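Local coordinates for D-isomer specific 2-hydroxyacid dehydrogenase family protein (PDB 5TX7), which probably catalyses the NAD-dependent interconversion of a D-2-hydroxyacid and its 2-keto acid, its exact substrate being unassigned, at residues Leu67-Val72 with Pro91-Pro96. Sequence-based numbering, arbitrary orientation.
Sequences LRFVSV and PVSNVP
Three backbone hydrogen bonds join strand 69-72 to strand 92-93 and the preceding P91, and their pattern defines a parallel pair. V70 brackets V92: its N donates to P91 O at 3.2 Å, nearly straight at 175°, and its O accepts S93 N at 2.9 Å. S93 then returns its own O to V72 N, 2.7 Å away. Each donor sits nearly along the C=O axis of its acceptor. Weaker CA-H...O contacts, V92 CA to V70 O and S71 CA to S93 O, give two of these carbonyls an additional polarised neighbour.

Other backbone groups bond outside the pair. F69 bonds with V49, and S71 with V49 and T51, all on strand 48-51 at the other edge of 69-72; V92 N is taken by the side-chain OD1 of N319, and V92 also shares a backbone bond with V318.

On one sheet face, F69 has CG anti to its backbone N (chi1 -178°), which lays the ring alongside the second strand. S93 OG meets the ring edge in plane, 3.4 Å from F69 CZ, while P91 CB approaches CD1 of the same ring at 4.0 Å. That hydroxyl is hydrogen-bonded to V315 O, and S71 OG on the same face to N305 ND2 of helix 292-310; F309 of that helix stacks on F69. On the other face, the V72 and V92 side chains cross obliquely, CG2 of V72 3.9 Å from CG1 of V92, and V92 also packs on helix 82-87.

The two strands and helix 82-87 form a beta-alpha-beta unit at one margin of the five-stranded parallel sheet. The chemistry implies that this largely buried edge is held by main-chain bonding, while N305, V315, V318 and N319 supply partners for S71 OG, S93 OG and V92.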
ATOM      1  N   LEU A  67      43.769 -10.887   0.681  1.00 62.64           N
ATOM      2  CA  LEU A  67      42.475 -10.526   0.103  1.00 60.37           C
ATOM      3  C   LEU A  67      42.549 -10.485  -1.413  1.00 59.52           C
ATOM      4  O   LEU A  67      43.334  -9.735  -1.974  1.00 62.98           O
ATOM      5  CB  LEU A  67      42.004  -9.171   0.649  1.00 59.16           C
ATOM      6  CG  LEU A  67      40.633  -8.642   0.206  1.00 56.19           C
ATOM      7  CD1 LEU A  67      39.556  -9.673   0.479  1.00 55.88           C
ATOM      8  CD2 LEU A  67      40.335  -7.336   0.915  1.00 53.54           C
ATOM      9  N   ARG A  68      41.740 -11.313  -2.067  1.00 60.46           N
ATOM     10  CA  ARG A  68      41.713 -11.399  -3.524  1.00 62.35           C
ATOM     11  C   ARG A  68      40.445 -10.858  -4.175  1.00 60.26           C
ATOM     12  O   ARG A  68      40.491 -10.521  -5.349  1.00 62.43           O
ATOM     13  CB  ARG A  68      41.970 -12.839  -3.969  1.00 68.19           C
ATOM     14  CG  ARG A  68      43.245 -13.470  -3.408  1.00 71.50           C
ATOM     15  CD  ARG A  68      44.479 -12.555  -3.418  1.00 75.29           C
ATOM     16  NE  ARG A  68      45.679 -13.254  -2.955  1.00 81.45           N
ATOM     17  CZ  ARG A  68      46.923 -12.771  -2.973  1.00 85.69           C
ATOM     18  NH1 ARG A  68      47.178 -11.547  -3.442  1.00 88.00           N
ATOM     19  NH2 ARG A  68      47.932 -13.538  -2.537  1.00 87.27           N
ATOM     20  N   PHE A  69      39.337 -10.730  -3.436  1.00 57.47           N
ATOM     21  CA  PHE A  69      38.063 -10.292  -4.029  1.00 55.11           C
ATOM     22  C   PHE A  69      37.095  -9.703  -3.011  1.00 52.29           C
ATOM     23  O   PHE A  69      36.870 -10.283  -1.944  1.00 52.37           O
ATOM     24  CB  PHE A  69      37.392 -11.471  -4.749  1.00 54.33           C
ATOM     25  CG  PHE A  69      36.096 -11.119  -5.429  1.00 55.49           C
ATOM     26  CD1 PHE A  69      36.042 -10.107  -6.386  1.00 55.11           C
ATOM     27  CD2 PHE A  69      34.924 -11.818  -5.139  1.00 55.30           C
ATOM     28  CE1 PHE A  69      34.851  -9.793  -7.025  1.00 52.75           C
ATOM     29  CE2 PHE A  69      33.742 -11.489  -5.783  1.00 53.29           C
ATOM     30  CZ  PHE A  69      33.705 -10.482  -6.719  1.00 51.03           C
ATOM     31  N   VAL A  70      36.517  -8.553  -3.350  1.00 49.84           N
ATOM     32  CA  VAL A  70      35.478  -7.949  -2.516  1.00 48.84           C
ATOM     33  C   VAL A  70      34.146  -7.915  -3.261  1.00 47.71           C
ATOM     34  O   VAL A  70      34.079  -7.444  -4.402  1.00 49.75           O
ATOM     35  CB  VAL A  70      35.869  -6.538  -2.081  1.00 48.41           C
ATOM     36  CG1 VAL A  70      34.754  -5.906  -1.245  1.00 45.88           C
ATOM     37  CG2 VAL A  70      37.180  -6.590  -1.301  1.00 48.15           C
ATOM     38  N   SER A  71      33.100  -8.441  -2.637  1.00 44.94           N
ATOM     39  CA  SER A  71      31.757  -8.262  -3.174  1.00 45.56           C
ATOM     40  C   SER A  71      30.937  -7.421  -2.197  1.00 43.88           C
ATOM     41  O   SER A  71      30.900  -7.708  -0.998  1.00 44.71           O
ATOM     42  CB  SER A  71      31.077  -9.600  -3.457  1.00 46.32           C
ATOM     43  OG  SER A  71      30.019  -9.422  -4.399  1.00 45.98           O
ATOM     44  N   VAL A  72      30.306  -6.378  -2.724  1.00 43.90           N
ATOM     45  CA  VAL A  72      29.522  -5.460  -1.926  1.00 43.64           C
ATOM     46  C   VAL A  72      28.055  -5.857  -1.995  1.00 42.97           C
ATOM     47  O   VAL A  72      27.504  -6.025  -3.092  1.00 43.21           O
ATOM     48  CB  VAL A  72      29.693  -4.016  -2.414  1.00 44.76           C
ATOM     49  CG1 VAL A  72      28.862  -3.054  -1.567  1.00 44.48           C
ATOM     50  CG2 VAL A  72      31.163  -3.633  -2.382  1.00 45.60           C
ATOM     51  N   PRO A  91      39.621  -6.981  -7.619  1.00 55.15           N
ATOM     52  CA  PRO A  91      38.321  -6.627  -8.202  1.00 53.10           C
ATOM     53  C   PRO A  91      37.270  -6.404  -7.127  1.00 50.29           C
ATOM     54  O   PRO A  91      37.250  -7.132  -6.136  1.00 52.25           O
ATOM     55  CB  PRO A  91      37.942  -7.860  -9.032  1.00 56.26           C
ATOM     56  CG  PRO A  91      39.191  -8.658  -9.199  1.00 59.60           C
ATOM     57  CD  PRO A  91      40.067  -8.331  -8.027  1.00 58.48           C
ATOM     58  N   VAL A  92      36.415  -5.406  -7.317  1.00 49.11           N
ATOM     59  CA  VAL A  92      35.295  -5.151  -6.415  1.00 49.00           C
ATOM     60  C   VAL A  92      34.028  -5.269  -7.239  1.00 48.80           C
ATOM     61  O   VAL A  92      33.878  -4.575  -8.253  1.00 49.59           O
ATOM     62  CB  VAL A  92      35.355  -3.757  -5.755  1.00 49.10           C
ATOM     63  CG1 VAL A  92      34.204  -3.572  -4.787  1.00 48.54           C
ATOM     64  CG2 VAL A  92      36.664  -3.583  -5.008  1.00 48.48           C
ATOM     65  N   SER A  93      33.125  -6.139  -6.801  1.00 46.95           N
ATOM     66  CA  SER A  93      31.830  -6.276  -7.451  1.00 49.15           C
ATOM     67  C   SER A  93      30.692  -5.747  -6.569  1.00 47.89           C
ATOM     68  O   SER A  93      30.781  -5.800  -5.330  1.00 45.75           O
ATOM     69  CB  SER A  93      31.581  -7.740  -7.808  1.00 50.66           C
ATOM     70  OG  SER A  93      32.468  -8.177  -8.820  1.00 55.93           O
ATOM     71  N   ASN A  94      29.630  -5.253  -7.217  1.00 46.95           N
ATOM     72  CA  ASN A  94      28.376  -4.917  -6.516  1.00 46.54           C
ATOM     73  C   ASN A  94      27.222  -5.754  -7.058  1.00 45.14           C
ATOM     74  O   ASN A  94      27.452  -6.677  -7.835  1.00 45.39           O
ATOM     75  CB  ASN A  94      28.097  -3.403  -6.595  1.00 48.51           C
ATOM     76  CG  ASN A  94      27.687  -2.938  -7.977  1.00 51.39           C
ATOM     77  OD1 ASN A  94      27.792  -3.671  -8.978  1.00 54.53           O
ATOM     78  ND2 ASN A  94      27.228  -1.699  -8.042  1.00 53.09           N
ATOM     79  N   VAL A  95      25.999  -5.445  -6.627  1.00 45.05           N
ATOM     80  CA  VAL A  95      24.797  -6.087  -7.135  1.00 47.29           C
ATOM     81  C   VAL A  95      23.771  -5.022  -7.531  1.00 49.92           C
ATOM     82  O   VAL A  95      23.076  -4.481  -6.661  1.00 52.54           O
ATOM     83  CB  VAL A  95      24.162  -7.001  -6.074  1.00 48.57           C
ATOM     84  CG1 VAL A  95      22.977  -7.756  -6.672  1.00 49.30           C
ATOM     85  CG2 VAL A  95      25.196  -7.961  -5.482  1.00 48.97           C
ATOM     86  N   PRO A  96      23.667  -4.702  -8.830  1.00 50.54           N
ATOM     87  CA  PRO A  96      22.574  -3.821  -9.270  1.00 54.14           C
ATOM     88  C   PRO A  96      21.258  -4.578  -9.460  1.00 56.08           C
ATOM     89  O   PRO A  96      21.270  -5.790  -9.673  1.00 58.63           O
ATOM     90  CB  PRO A  96      23.085  -3.263 -10.601  1.00 53.88           C
ATOM     91  CG  PRO A  96      23.995  -4.322 -11.126  1.00 54.30           C
ATOM     92  CD  PRO A  96      24.551  -5.091  -9.942  1.00 52.45           C
TER